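Local coordinates for protein (hdlp (histone deacetylase-like protein)) (Aquifex aeolicus, PDB 1C3P), which probably acts as a zinc-dependent deacetylase of the histone deacetylase family, possibly with a role in acetoin breakdown, at residues K35-L40 against N323-E328; K160-I165 against V250-L255; F246-Y251 against E284-G289; H298-A303 against E328-I333. All coordinates share one frame; numbering follows the deposited sequence.

Overall arrangement
From the N terminus, the chain leaves helix 28-37 through residues 35-40, which wait nearly three hundred residues for their partner 323-328, so interaction 1 closes the largest loop. Within that loop, strand 162-166 meets strand 250-254 in interaction 2, and interaction 3 begins on the same strand, sharing Val250 and Tyr251, and ties its entry to the end of helix 272-286. The two adjoin along strand 250-254, their centres about 7 Å apart. Interaction 4 pairs helix 299-314 with helix 324-332; it crosses interaction 1 along the chain and shares Glu328 with it. Interactions 1 and 4 thus gather three helices, with centres about 30 to 34 Å from those of interactions 2 and 3.

Interaction 1. Residues K35-L40 against N323-E328; sequences KDAMNL and NNKAKE. Unlike the reference sequence in segment 35-40: Lys35 (reference Leu).
Ala37 O lies 3.2 Å from Asn323 OD1 as modelled, and CB of Lys325 packs alongside. Asn323 occupies the N-cap position of helix 324-332; asparagine is a common N-cap residue, its short polar side chain being able to reach the free N-H groups of a first turn. On the other side, helix 28-37 ends in a Schellman motif: Asn39, with positive phi, donates its N to Asp36 O at 2.9 Å, and Leu40 N reaches Lys35 O at 2.8 Å. The two helix ends meet over alanines, the CA atoms of Ala37 and Ala326 being 5.2 Å apart. Ala37 CB presses on Lys325 CG at 3.4 Å, tighter than usual carbon contact, and the aliphatic part of Lys325 runs on past Ala37 as far as CD. Met38 is bent at chi2 (-75°), and its SD rests 3.4 Å from Ala326 CB while the side chain slides past Asn323. Small alanines permit this approach, and the flexible thioether fills in beside them. Carbon and sulfur packing round the two alanines makes up the clear contacts; Asn323 N is buried here with no partner in the model, which should carry some energetic cost.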
loop_
_atom_site.group_PDB
_atom_site.type_symbol
_atom_site.label_atom_id
_atom_site.label_comp_id
_atom_site.label_asym_id
_atom_site.label_seq_id
_atom_site.Cartn_x
_atom_site.Cartn_y
_atom_site.Cartn_z
ATOM N N LYS A 35 10.364 -14.957 3.105
ATOM C CA LYS A 35 10.363 -15.205 4.533
ATOM C C LYS A 35 10.582 -16.675 4.844
ATOM O O LYS A 35 11.121 -17.006 5.892
ATOM C CB LYS A 35 9.090 -14.703 5.180
ATOM C CG LYS A 35 9.097 -13.193 5.348
ATOM C CD LYS A 35 7.820 -12.720 5.976
ATOM C CE LYS A 35 6.645 -13.032 5.087
ATOM N NZ LYS A 35 6.462 -14.484 4.828
ATOM N N ASP A 36 10.174 -17.550 3.935
ATOM C CA ASP A 36 10.368 -18.977 4.149
ATOM C C ASP A 36 11.855 -19.280 4.018
ATOM O O ASP A 36 12.431 -19.966 4.867
ATOM C CB ASP A 36 9.567 -19.795 3.131
ATOM C CG ASP A 36 9.708 -21.301 3.349
ATOM O OD1 ASP A 36 9.532 -21.765 4.496
ATOM O OD2 ASP A 36 9.978 -22.017 2.369
ATOM N N ALA A 37 12.478 -18.762 2.962
ATOM C CA ALA A 37 13.912 -18.978 2.750
ATOM C C ALA A 37 14.727 -18.481 3.957
ATOM O O ALA A 37 15.737 -19.085 4.313
ATOM C CB ALA A 37 14.374 -18.272 1.449
ATOM N N MET A 38 14.270 -17.398 4.589
ATOM C CA MET A 38 14.937 -16.801 5.768
ATOM C C MET A 38 14.503 -17.464 7.088
ATOM O O MET A 38 14.984 -17.092 8.174
ATOM C CB MET A 38 14.602 -15.303 5.861
ATOM C CG MET A 38 15.141 -14.449 4.735
ATOM S SD MET A 38 16.906 -14.182 4.938
ATOM C CE MET A 38 16.896 -13.288 6.498
ATOM N N ASN A 39 13.591 -18.428 6.981
ATOM C CA ASN A 39 13.030 -19.151 8.123
ATOM C C ASN A 39 12.423 -18.174 9.113
ATOM O O ASN A 39 12.610 -18.293 10.333
ATOM C CB ASN A 39 14.101 -20.011 8.806
ATOM C CG ASN A 39 14.736 -20.989 7.850
ATOM O OD1 ASN A 39 14.041 -21.714 7.152
ATOM N ND2 ASN A 39 16.067 -21.013 7.810
ATOM N N LEU A 40 11.698 -17.193 8.576
ATOM C CA LEU A 40 11.063 -16.180 9.412
ATOM C C LEU A 40 9.540 -16.299 9.485
ATOM O O LEU A 40 8.860 -15.386 9.947
ATOM C CB LEU A 40 11.451 -14.774 8.946
ATOM C CG LEU A 40 12.925 -14.405 9.148
ATOM C CD1 LEU A 40 13.164 -12.978 8.680
ATOM C CD2 LEU A 40 13.287 -14.526 10.612
ATOM N N ASN A 323 20.473 -15.177 4.299
ATOM C CA ASN A 323 21.159 -16.472 4.195
ATOM C C ASN A 323 21.287 -16.790 2.711
ATOM O O ASN A 323 20.818 -16.019 1.873
ATOM C CB ASN A 323 20.364 -17.586 4.872
ATOM C CG ASN A 323 19.214 -18.078 4.016
ATOM O OD1 ASN A 323 18.336 -17.307 3.640
ATOM N ND2 ASN A 323 19.221 -19.371 3.696
ATOM N N ASN A 324 21.898 -17.925 2.375
ATOM C CA ASN A 324 22.079 -18.272 0.967
ATOM C C ASN A 324 20.795 -18.509 0.185
ATOM O O ASN A 324 20.652 -18.037 -0.947
ATOM C CB ASN A 324 22.992 -19.489 0.821
ATOM C CG ASN A 324 24.416 -19.184 1.194
ATOM O OD1 ASN A 324 25.022 -18.256 0.651
ATOM N ND2 ASN A 324 24.968 -19.961 2.116
ATOM N N LYS A 325 19.867 -19.239 0.783
ATOM C CA LYS A 325 18.611 -19.522 0.116
ATOM C C LYS A 325 17.944 -18.205 -0.284
ATOM O O LYS A 325 17.449 -18.060 -1.403
ATOM C CB LYS A 325 17.711 -20.326 1.051
ATOM C CG LYS A 325 16.425 -20.806 0.419
ATOM C CD LYS A 325 15.801 -21.904 1.261
ATOM C CE LYS A 325 16.751 -23.092 1.382
ATOM N NZ LYS A 325 16.169 -24.241 2.132
ATOM N N ALA A 326 17.952 -17.244 0.628
ATOM C CA ALA A 326 17.342 -15.932 0.366
ATOM C C ALA A 326 18.049 -15.129 -0.744
ATOM O O ALA A 326 17.393 -14.561 -1.628
ATOM C CB ALA A 326 17.308 -15.129 1.662
ATOM N N LYS A 327 19.378 -15.074 -0.720
ATOM C CA LYS A 327 20.095 -14.323 -1.759
ATOM C C LYS A 327 19.867 -14.959 -3.135
ATOM O O LYS A 327 19.635 -14.270 -4.134
ATOM C CB LYS A 327 21.602 -14.280 -1.465
ATOM C CG LYS A 327 21.967 -13.756 -0.082
ATOM C CD LYS A 327 23.486 -13.634 0.079
ATOM C CE LYS A 327 23.906 -13.453 1.534
ATOM N NZ LYS A 327 23.318 -12.275 2.225
ATOM N N GLU A 328 19.922 -16.282 -3.194
ATOM C CA GLU A 328 19.713 -16.956 -4.465
ATOM C C GLU A 328 18.298 -16.719 -4.990
ATOM O O GLU A 328 18.090 -16.533 -6.196
ATOM C CB GLU A 328 20.029 -18.441 -4.301
ATOM C CG GLU A 328 21.496 -18.639 -3.955
ATOM C CD GLU A 328 21.898 -20.089 -3.782
ATOM O OE1 GLU A 328 21.640 -20.895 -4.697
ATOM O OE2 GLU A 328 22.495 -20.414 -2.734
#

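Interaction 2. Residues K160-I165 against V250-L255; sequences KRILYI and VYLLQL
Tyr164 holds CG anti to its backbone N (chi1 176°), and its side chain crosses that of Leu252 at about a right angle, with Tyr164 CD1 4.0 Å from Leu252 CB. The phenol end lies against the aliphatic part of Gln254, Tyr164 OH being 3.4 Å from Gln254 CG, while the hydroxyl is hydrogen-bonded to Asp166 OD2. On the same face Ile162 CG1 and Val250 CG1 pack side by side at 3.9 Å; beta-branched residues such as these suit a strand. On the other face, CG2 of Ile165 stands anti to the backbone N and touches Leu253 CD1 at 3.8 Å. Between these two layers the strands run parallel, their axes 14° apart. Four backbone bonds join them: Leu163 N to Val250 O, Leu252 N to Leu163 O, Ile165 N to Leu252 O and Gln254 N to Ile165 O. Gln254 lies beside Asp168, which binds zinc in another structure of this protein; no zinc is bound here. In the parallel sheet, strand 185-192 flanks strand 162-166 and strand 290-292 flanks strand 250-254. Helix 146-156 covers the face of Ile162, Tyr164 and Leu252, and helix 272-286 that of Leu163, Tyr251 and Leu253.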
loop_
_atom_site.group_PDB
_atom_site.type_symbol
_atom_site.label_atom_id
_atom_site.label_comp_id
_atom_site.label_asym_id
_atom_site.label_seq_id
_atom_site.Cartn_x
_atom_site.Cartn_y
_atom_site.Cartn_z
ATOM N N LYS A 160 -18.071 4.108 13.276
ATOM C CA LYS A 160 -18.401 5.461 12.835
ATOM C C LYS A 160 -17.227 6.430 12.791
ATOM O O LYS A 160 -17.383 7.597 12.412
ATOM C CB LYS A 160 -19.506 6.016 13.741
ATOM C CG LYS A 160 -20.816 5.255 13.596
ATOM C CD LYS A 160 -21.797 5.502 14.743
ATOM C CE LYS A 160 -22.108 6.975 14.963
ATOM N NZ LYS A 160 -20.937 7.724 15.506
ATOM N N ARG A 161 -16.054 5.961 13.196
ATOM C CA ARG A 161 -14.851 6.795 13.169
ATOM C C ARG A 161 -13.697 5.915 12.726
ATOM O O ARG A 161 -13.029 5.275 13.537
ATOM C CB ARG A 161 -14.541 7.391 14.548
ATOM C CG ARG A 161 -15.577 8.392 15.065
ATOM C CD ARG A 161 -15.070 9.077 16.333
ATOM N NE ARG A 161 -14.775 8.141 17.416
ATOM C CZ ARG A 161 -15.690 7.513 18.157
ATOM N NH1 ARG A 161 -16.984 7.716 17.943
ATOM N NH2 ARG A 161 -15.309 6.671 19.110
ATOM N N ILE A 162 -13.460 5.886 11.424
ATOM C CA ILE A 162 -12.405 5.043 10.870
ATOM C C ILE A 162 -11.297 5.903 10.272
ATOM O O ILE A 162 -11.568 6.818 9.524
ATOM C CB ILE A 162 -13.024 4.150 9.788
ATOM C CG1 ILE A 162 -14.145 3.327 10.429
ATOM C CG2 ILE A 162 -11.971 3.264 9.167
ATOM C CD1 ILE A 162 -15.057 2.645 9.459
ATOM N N LEU A 163 -10.050 5.608 10.614
ATOM C CA LEU A 163 -8.938 6.387 10.101
ATOM C C LEU A 163 -8.153 5.527 9.139
ATOM O O LEU A 163 -7.922 4.360 9.409
ATOM C CB LEU A 163 -8.025 6.824 11.258
ATOM C CG LEU A 163 -6.639 7.399 10.940
ATOM C CD1 LEU A 163 -6.800 8.730 10.205
ATOM C CD2 LEU A 163 -5.840 7.576 12.217
ATOM N N TYR A 164 -7.771 6.101 8.006
ATOM C CA TYR A 164 -6.948 5.394 7.030
ATOM C C TYR A 164 -5.672 6.216 6.858
ATOM O O TYR A 164 -5.727 7.426 6.624
ATOM C CB TYR A 164 -7.676 5.289 5.695
ATOM C CG TYR A 164 -6.837 4.653 4.614
ATOM C CD1 TYR A 164 -6.574 3.279 4.591
ATOM C CD2 TYR A 164 -6.298 5.443 3.611
ATOM C CE1 TYR A 164 -5.783 2.726 3.558
ATOM C CE2 TYR A 164 -5.529 4.916 2.609
ATOM C CZ TYR A 164 -5.274 3.574 2.575
ATOM O OH TYR A 164 -4.520 3.122 1.510
ATOM N N ILE A 165 -4.516 5.570 6.993
ATOM C CA ILE A 165 -3.237 6.260 6.855
ATOM C C ILE A 165 -2.496 5.586 5.700
ATOM O O ILE A 165 -2.328 4.366 5.690
ATOM C CB ILE A 165 -2.396 6.145 8.134
ATOM C CG1 ILE A 165 -3.168 6.740 9.318
ATOM C CG2 ILE A 165 -1.052 6.825 7.930
ATOM C CD1 ILE A 165 -2.564 6.388 10.688
ATOM N N VAL A 250 -11.031 2.742 14.998
ATOM C CA VAL A 250 -10.181 1.760 14.356
ATOM C C VAL A 250 -9.469 2.423 13.189
ATOM O O VAL A 250 -9.989 3.370 12.621
ATOM C CB VAL A 250 -11.017 0.555 13.835
ATOM C CG1 VAL A 250 -12.047 1.003 12.813
ATOM C CG2 VAL A 250 -10.102 -0.470 13.229
ATOM N N TYR A 251 -8.277 1.944 12.853
ATOM C CA TYR A 251 -7.540 2.520 11.732
ATOM C C TYR A 251 -6.871 1.445 10.872
ATOM O O TYR A 251 -6.599 0.334 11.338
ATOM C CB TYR A 251 -6.473 3.514 12.245
ATOM C CG TYR A 251 -5.161 2.888 12.702
ATOM C CD1 TYR A 251 -4.134 2.631 11.789
ATOM C CD2 TYR A 251 -4.949 2.546 14.042
ATOM C CE1 TYR A 251 -2.950 2.053 12.190
ATOM C CE2 TYR A 251 -3.740 1.956 14.463
ATOM C CZ TYR A 251 -2.756 1.713 13.530
ATOM O OH TYR A 251 -1.571 1.105 13.888
ATOM N N LEU A 252 -6.642 1.780 9.599
ATOM C CA LEU A 252 -5.943 0.901 8.664
ATOM C C LEU A 252 -4.748 1.705 8.179
ATOM O O LEU A 252 -4.828 2.930 8.025
ATOM C CB LEU A 252 -6.815 0.514 7.454
ATOM C CG LEU A 252 -8.119 -0.209 7.779
ATOM C CD1 LEU A 252 -9.189 0.820 8.081
ATOM C CD2 LEU A 252 -8.548 -1.044 6.584
ATOM N N LEU A 253 -3.647 1.009 7.949
ATOM C CA LEU A 253 -2.384 1.615 7.527
ATOM C C LEU A 253 -1.872 0.888 6.297
ATOM O O LEU A 253 -1.785 -0.339 6.304
ATOM C CB LEU A 253 -1.365 1.468 8.672
ATOM C CG LEU A 253 0.116 1.746 8.446
ATOM C CD1 LEU A 253 0.292 3.227 8.133
ATOM C CD2 LEU A 253 0.913 1.376 9.718
ATOM N N GLN A 254 -1.530 1.631 5.247
ATOM C CA GLN A 254 -1.028 1.003 4.028
ATOM C C GLN A 254 0.462 1.301 3.987
ATOM O O GLN A 254 0.927 2.431 4.234
ATOM C CB GLN A 254 -1.801 1.508 2.782
ATOM C CG GLN A 254 -1.186 2.635 1.996
ATOM C CD GLN A 254 -0.451 2.160 0.745
ATOM O OE1 GLN A 254 -1.065 1.742 -0.258
ATOM N NE2 GLN A 254 0.872 2.222 0.796
ATOM N N LEU A 255 1.217 0.255 3.678
ATOM C CA LEU A 255 2.663 0.302 3.713
ATOM C C LEU A 255 3.398 -0.014 2.433
ATOM O O LEU A 255 4.243 -0.917 2.423
ATOM C CB LEU A 255 3.106 -0.675 4.813
ATOM C CG LEU A 255 2.454 -0.343 6.154
ATOM C CD1 LEU A 255 2.466 -1.542 7.079
ATOM C CD2 LEU A 255 3.181 0.849 6.759
#

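Interaction 3. Residues F246-Y251 against E284-G289; sequences FEPEVY and EVFGEG
Tyr251 and Gly287 make the direct hydrogen bond of this contact: Tyr251 OH donates to Gly287 O at 2.8 Å, approaching 15° out of the carbonyl plane. That oxygen also lies near the plane of the tyrosine ring, at its edge. A second polar link runs through a water, which accepts from Tyr251 N at 3.2 Å and donates to Glu288 O at 2.8 Å, so the backbone and the hydroxyl of one tyrosine both bind the loop that follows helix 272-286. A CH-pi contact covers a face of the same ring, where Gly289 CA lies 3.7 Å from the centroid of Tyr251. Glycine suits this place because a beta carbon would run into the ring, and Gly287, with positive phi where the chain leaves helix 272-286, suits its position as well. Apolar packing completes the account. Phe286 CB lies 3.7 Å from Tyr251 CE2, and beyond it the Phe286 ring meets Pro248, with CE2 3.6 Å from Pro248 CD; the proline ring and the phenylalanine cross at about a right angle. The contact joins elements of the beta-alpha-beta unit strand 250-254, helix 272-286 and strand 290-292, with Phe286 wedged further against Leu239 and Val242 of helix 228-245 and against Leu163 of strand 162-166.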
loop_
_atom_site.group_PDB
_atom_site.type_symbol
_atom_site.label_atom_id
_atom_site.label_comp_id
_atom_site.label_asym_id
_atom_site.label_seq_id
_atom_site.Cartn_x
_atom_site.Cartn_y
_atom_site.Cartn_z
ATOM N N PHE A 246 -9.368 13.998 15.322
ATOM C CA PHE A 246 -10.081 12.739 15.108
ATOM C C PHE A 246 -9.641 11.648 16.084
ATOM O O PHE A 246 -8.450 11.382 16.222
ATOM C CB PHE A 246 -9.800 12.292 13.662
ATOM C CG PHE A 246 -10.756 11.257 13.126
ATOM C CD1 PHE A 246 -12.059 11.600 12.790
ATOM C CD2 PHE A 246 -10.327 9.955 12.900
ATOM C CE1 PHE A 246 -12.927 10.659 12.224
ATOM C CE2 PHE A 246 -11.185 9.002 12.336
ATOM C CZ PHE A 246 -12.479 9.352 11.997
ATOM N N GLU A 247 -10.599 11.028 16.773
ATOM C CA GLU A 247 -10.311 9.929 17.708
ATOM C C GLU A 247 -10.863 8.659 17.056
ATOM O O GLU A 247 -12.032 8.310 17.234
ATOM C CB GLU A 247 -10.997 10.150 19.064
ATOM C CG GLU A 247 -10.314 11.157 19.999
ATOM C CD GLU A 247 -10.372 12.601 19.512
ATOM O OE1 GLU A 247 -9.848 12.893 18.417
ATOM O OE2 GLU A 247 -10.940 13.453 20.233
ATOM N N PRO A 248 -10.010 7.919 16.328
ATOM C CA PRO A 248 -10.417 6.696 15.634
ATOM C C PRO A 248 -10.907 5.565 16.522
ATOM O O PRO A 248 -10.395 5.379 17.622
ATOM C CB PRO A 248 -9.139 6.286 14.893
ATOM C CG PRO A 248 -8.369 7.593 14.767
ATOM C CD PRO A 248 -8.561 8.118 16.161
ATOM N N GLU A 249 -11.899 4.823 16.032
ATOM C CA GLU A 249 -12.409 3.650 16.737
ATOM C C GLU A 249 -11.534 2.531 16.208
ATOM O O GLU A 249 -11.319 1.506 16.861
ATOM C CB GLU A 249 -13.860 3.342 16.359
ATOM C CG GLU A 249 -14.870 4.397 16.788
ATOM C CD GLU A 249 -16.287 4.010 16.424
ATOM O OE1 GLU A 249 -16.536 3.720 15.236
ATOM O OE2 GLU A 249 -17.158 3.999 17.324
ATOM N N VAL A 250 -11.031 2.742 14.998
ATOM C CA VAL A 250 -10.181 1.760 14.356
ATOM C C VAL A 250 -9.469 2.423 13.189
ATOM O O VAL A 250 -9.989 3.370 12.621
ATOM C CB VAL A 250 -11.017 0.555 13.835
ATOM C CG1 VAL A 250 -12.047 1.003 12.813
ATOM C CG2 VAL A 250 -10.102 -0.470 13.229
ATOM N N TYR A 251 -8.277 1.944 12.853
ATOM C CA TYR A 251 -7.540 2.520 11.732
ATOM C C TYR A 251 -6.871 1.445 10.872
ATOM O O TYR A 251 -6.599 0.334 11.338
ATOM C CB TYR A 251 -6.473 3.514 12.245
ATOM C CG TYR A 251 -5.161 2.888 12.702
ATOM C CD1 TYR A 251 -4.134 2.631 11.789
ATOM C CD2 TYR A 251 -4.949 2.546 14.042
ATOM C CE1 TYR A 251 -2.950 2.053 12.190
ATOM C CE2 TYR A 251 -3.740 1.956 14.463
ATOM C CZ TYR A 251 -2.756 1.713 13.530
ATOM O OH TYR A 251 -1.571 1.105 13.888
ATOM N N GLU A 284 2.605 3.785 17.932
ATOM C CA GLU A 284 2.760 4.457 19.223
ATOM C C GLU A 284 1.702 5.525 19.392
ATOM O O GLU A 284 1.308 5.841 20.509
ATOM C CB GLU A 284 4.127 5.118 19.345
ATOM C CG GLU A 284 5.279 4.164 19.244
ATOM C CD GLU A 284 6.604 4.881 19.288
ATOM O OE1 GLU A 284 6.829 5.760 18.428
ATOM O OE2 GLU A 284 7.417 4.565 20.180
ATOM N N VAL A 285 1.247 6.093 18.280
ATOM C CA VAL A 285 0.245 7.141 18.348
ATOM C C VAL A 285 -1.160 6.567 18.408
ATOM O O VAL A 285 -1.976 7.008 19.210
ATOM C CB VAL A 285 0.326 8.100 17.128
ATOM C CG1 VAL A 285 -0.768 9.152 17.215
ATOM C CG2 VAL A 285 1.694 8.783 17.077
ATOM N N PHE A 286 -1.452 5.576 17.569
ATOM C CA PHE A 286 -2.793 5.022 17.562
ATOM C C PHE A 286 -2.987 3.583 18.021
ATOM O O PHE A 286 -4.102 3.055 17.960
ATOM C CB PHE A 286 -3.412 5.198 16.171
ATOM C CG PHE A 286 -3.678 6.627 15.805
ATOM C CD1 PHE A 286 -2.867 7.294 14.889
ATOM C CD2 PHE A 286 -4.728 7.327 16.410
ATOM C CE1 PHE A 286 -3.097 8.632 14.579
ATOM C CE2 PHE A 286 -4.966 8.667 16.107
ATOM C CZ PHE A 286 -4.149 9.322 15.190
ATOM N N GLY A 287 -1.922 2.953 18.499
ATOM C CA GLY A 287 -2.049 1.579 18.941
ATOM C C GLY A 287 -2.088 0.659 17.742
ATOM O O GLY A 287 -1.610 1.021 16.659
ATOM N N GLU A 288 -2.663 -0.526 17.923
ATOM C CA GLU A 288 -2.748 -1.500 16.841
ATOM C C GLU A 288 -3.881 -1.219 15.855
ATOM O O GLU A 288 -4.973 -0.778 16.235
ATOM C CB GLU A 288 -2.925 -2.911 17.396
ATOM C CG GLU A 288 -1.733 -3.441 18.196
ATOM C CD GLU A 288 -0.440 -3.444 17.399
ATOM O OE1 GLU A 288 -0.438 -3.948 16.254
ATOM O OE2 GLU A 288 0.581 -2.955 17.922
ATOM N N GLY A 289 -3.599 -1.490 14.585
ATOM C CA GLY A 289 -4.572 -1.284 13.530
ATOM C C GLY A 289 -4.483 -2.402 12.508
ATOM O O GLY A 289 -3.827 -3.406 12.760
HETATM O O HOH W 1 -7.329 0.486 15.490
#

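Interaction 4. Residues H298-A303 against E328-I333; sequences HPYALA and ELLKSI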
loop_
_atom_site.group_PDB
_atom_site.type_symbol
_atom_site.label_atom_id
_atom_site.label_comp_id
_atom_site.label_asym_id
_atom_site.label_seq_id
_atom_site.Cartn_x
_atom_site.Cartn_y
_atom_site.Cartn_z
ATOM N N HIS A 298 10.396 -2.632 -6.702
ATOM C CA HIS A 298 11.750 -3.184 -6.735
ATOM C C HIS A 298 11.682 -4.436 -5.866
ATOM O O HIS A 298 11.400 -4.350 -4.671
ATOM C CB HIS A 298 12.771 -2.230 -6.127
ATOM C CG HIS A 298 14.179 -2.718 -6.270
ATOM N ND1 HIS A 298 14.976 -2.401 -7.349
ATOM C CD2 HIS A 298 14.889 -3.593 -5.523
ATOM C CE1 HIS A 298 16.117 -3.058 -7.260
ATOM N NE2 HIS A 298 16.091 -3.790 -6.161
ATOM N N PRO A 299 11.956 -5.615 -6.450
ATOM C CA PRO A 299 11.903 -6.879 -5.713
ATOM C C PRO A 299 12.745 -6.983 -4.446
ATOM O O PRO A 299 12.285 -7.504 -3.428
ATOM C CB PRO A 299 12.301 -7.909 -6.779
ATOM C CG PRO A 299 13.222 -7.104 -7.680
ATOM C CD PRO A 299 12.354 -5.868 -7.846
ATOM N N TYR A 300 13.979 -6.511 -4.510
ATOM C CA TYR A 300 14.848 -6.573 -3.349
ATOM C C TYR A 300 14.355 -5.655 -2.244
ATOM O O TYR A 300 14.328 -6.027 -1.068
ATOM C CB TYR A 300 16.260 -6.143 -3.720
ATOM C CG TYR A 300 17.010 -7.034 -4.687
ATOM C CD1 TYR A 300 16.367 -8.024 -5.430
ATOM C CD2 TYR A 300 18.371 -6.838 -4.904
ATOM C CE1 TYR A 300 17.066 -8.786 -6.366
ATOM C CE2 TYR A 300 19.074 -7.584 -5.828
ATOM C CZ TYR A 300 18.418 -8.553 -6.558
ATOM O OH TYR A 300 19.119 -9.253 -7.503
ATOM N N ALA A 301 13.995 -4.439 -2.639
ATOM C CA ALA A 301 13.542 -3.416 -1.707
ATOM C C ALA A 301 12.289 -3.879 -0.999
ATOM O O ALA A 301 12.182 -3.790 0.219
ATOM C CB ALA A 301 13.275 -2.110 -2.453
ATOM N N LEU A 302 11.346 -4.368 -1.796
ATOM C CA LEU A 302 10.079 -4.863 -1.303
ATOM C C LEU A 302 10.277 -5.999 -0.313
ATOM O O LEU A 302 9.788 -5.940 0.807
ATOM C CB LEU A 302 9.231 -5.321 -2.499
ATOM C CG LEU A 302 7.896 -6.057 -2.357
ATOM C CD1 LEU A 302 7.214 -6.102 -3.716
ATOM C CD2 LEU A 302 8.105 -7.466 -1.843
ATOM N N ALA A 303 11.015 -7.027 -0.725
ATOM C CA ALA A 303 11.229 -8.183 0.132
ATOM C C ALA A 303 11.871 -7.880 1.468
ATOM O O ALA A 303 11.406 -8.357 2.505
ATOM C CB ALA A 303 12.043 -9.233 -0.602
ATOM N N GLU A 328 19.922 -16.282 -3.194
ATOM C CA GLU A 328 19.713 -16.956 -4.465
ATOM C C GLU A 328 18.298 -16.719 -4.990
ATOM O O GLU A 328 18.090 -16.533 -6.196
ATOM C CB GLU A 328 20.029 -18.441 -4.301
ATOM C CG GLU A 328 21.496 -18.639 -3.955
ATOM C CD GLU A 328 21.898 -20.089 -3.782
ATOM O OE1 GLU A 328 21.640 -20.895 -4.697
ATOM O OE2 GLU A 328 22.495 -20.414 -2.734
ATOM N N LEU A 329 17.328 -16.700 -4.081
ATOM C CA LEU A 329 15.943 -16.440 -4.469
ATOM C C LEU A 329 15.880 -15.071 -5.153
ATOM O O LEU A 329 15.406 -14.956 -6.279
ATOM C CB LEU A 329 15.030 -16.429 -3.235
ATOM C CG LEU A 329 13.598 -15.893 -3.443
ATOM C CD1 LEU A 329 12.850 -16.758 -4.457
ATOM C CD2 LEU A 329 12.870 -15.856 -2.119
ATOM N N LEU A 330 16.375 -14.041 -4.474
ATOM C CA LEU A 330 16.344 -12.693 -5.038
ATOM C C LEU A 330 17.084 -12.594 -6.359
ATOM O O LEU A 330 16.612 -11.942 -7.291
ATOM C CB LEU A 330 16.919 -11.682 -4.054
ATOM C CG LEU A 330 16.145 -11.550 -2.742
ATOM C CD1 LEU A 330 16.715 -10.376 -1.954
ATOM C CD2 LEU A 330 14.676 -11.312 -3.014
ATOM N N LYS A 331 18.240 -13.248 -6.442
ATOM C CA LYS A 331 19.025 -13.224 -7.669
ATOM C C LYS A 331 18.309 -13.921 -8.826
ATOM O O LYS A 331 18.595 -13.628 -9.990
ATOM C CB LYS A 331 20.404 -13.870 -7.439
ATOM C CG LYS A 331 21.237 -13.184 -6.371
ATOM C CD LYS A 331 22.596 -13.841 -6.202
ATOM C CE LYS A 331 23.430 -13.709 -7.466
ATOM N NZ LYS A 331 24.794 -14.285 -7.294
ATOM N N SER A 332 17.362 -14.807 -8.519
ATOM C CA SER A 332 16.642 -15.546 -9.561
ATOM C C SER A 332 15.543 -14.737 -10.237
ATOM O O SER A 332 15.050 -15.112 -11.302
ATOM C CB SER A 332 16.026 -16.829 -8.988
ATOM O OG SER A 332 14.888 -16.546 -8.188
ATOM N N ILE A 333 15.153 -13.633 -9.608
ATOM C CA ILE A 333 14.113 -12.769 -10.149
ATOM C C ILE A 333 14.655 -11.975 -11.333
ATOM O O ILE A 333 15.524 -11.125 -11.158
ATOM C CB ILE A 333 13.640 -11.755 -9.099
ATOM C CG1 ILE A 333 13.254 -12.475 -7.810
ATOM C CG2 ILE A 333 12.448 -10.964 -9.638
ATOM C CD1 ILE A 333 12.926 -11.537 -6.675
#
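Helices 299-314 and 324-332 pack here with Tyr300 against Leu330; their short segments run at 141° to each other with axes 10.5 Å apart. Tyr300 has CG anti to its carbonyl carbon (chi1 -66°), and its ring presents an edge to the other helix: CE1 lies 3.3 Å from Leu330 O, near the ring plane, and 3.7 Å from Leu330 CB. The C-H at CE1 points toward this oxygen, which is probably mildly favourable, and the ring carbons meanwhile rest on the leucine, the two side chains crossing at a slant. The hydroxyl end continues over the backbone of Lys331, whose side chain starts out away from the contact. Beside this pair Leu330 CD2 reaches Ala303 CB at 4.1 Å, the small alanine letting the leucine branch come up to the helix. Nearby, Ile333 CD1 touches Pro299 CB at 3.7 Å. Proline suits the first turn of a helix, where its lack of an N-H costs nothing. Helix 28-37 lies against both helices: its Leu30 touches Ala303, Leu329 and Ile333, and its Phe34 touches Leu330, while Phe335 and Met347 from loops adjoin Pro299 and Tyr300.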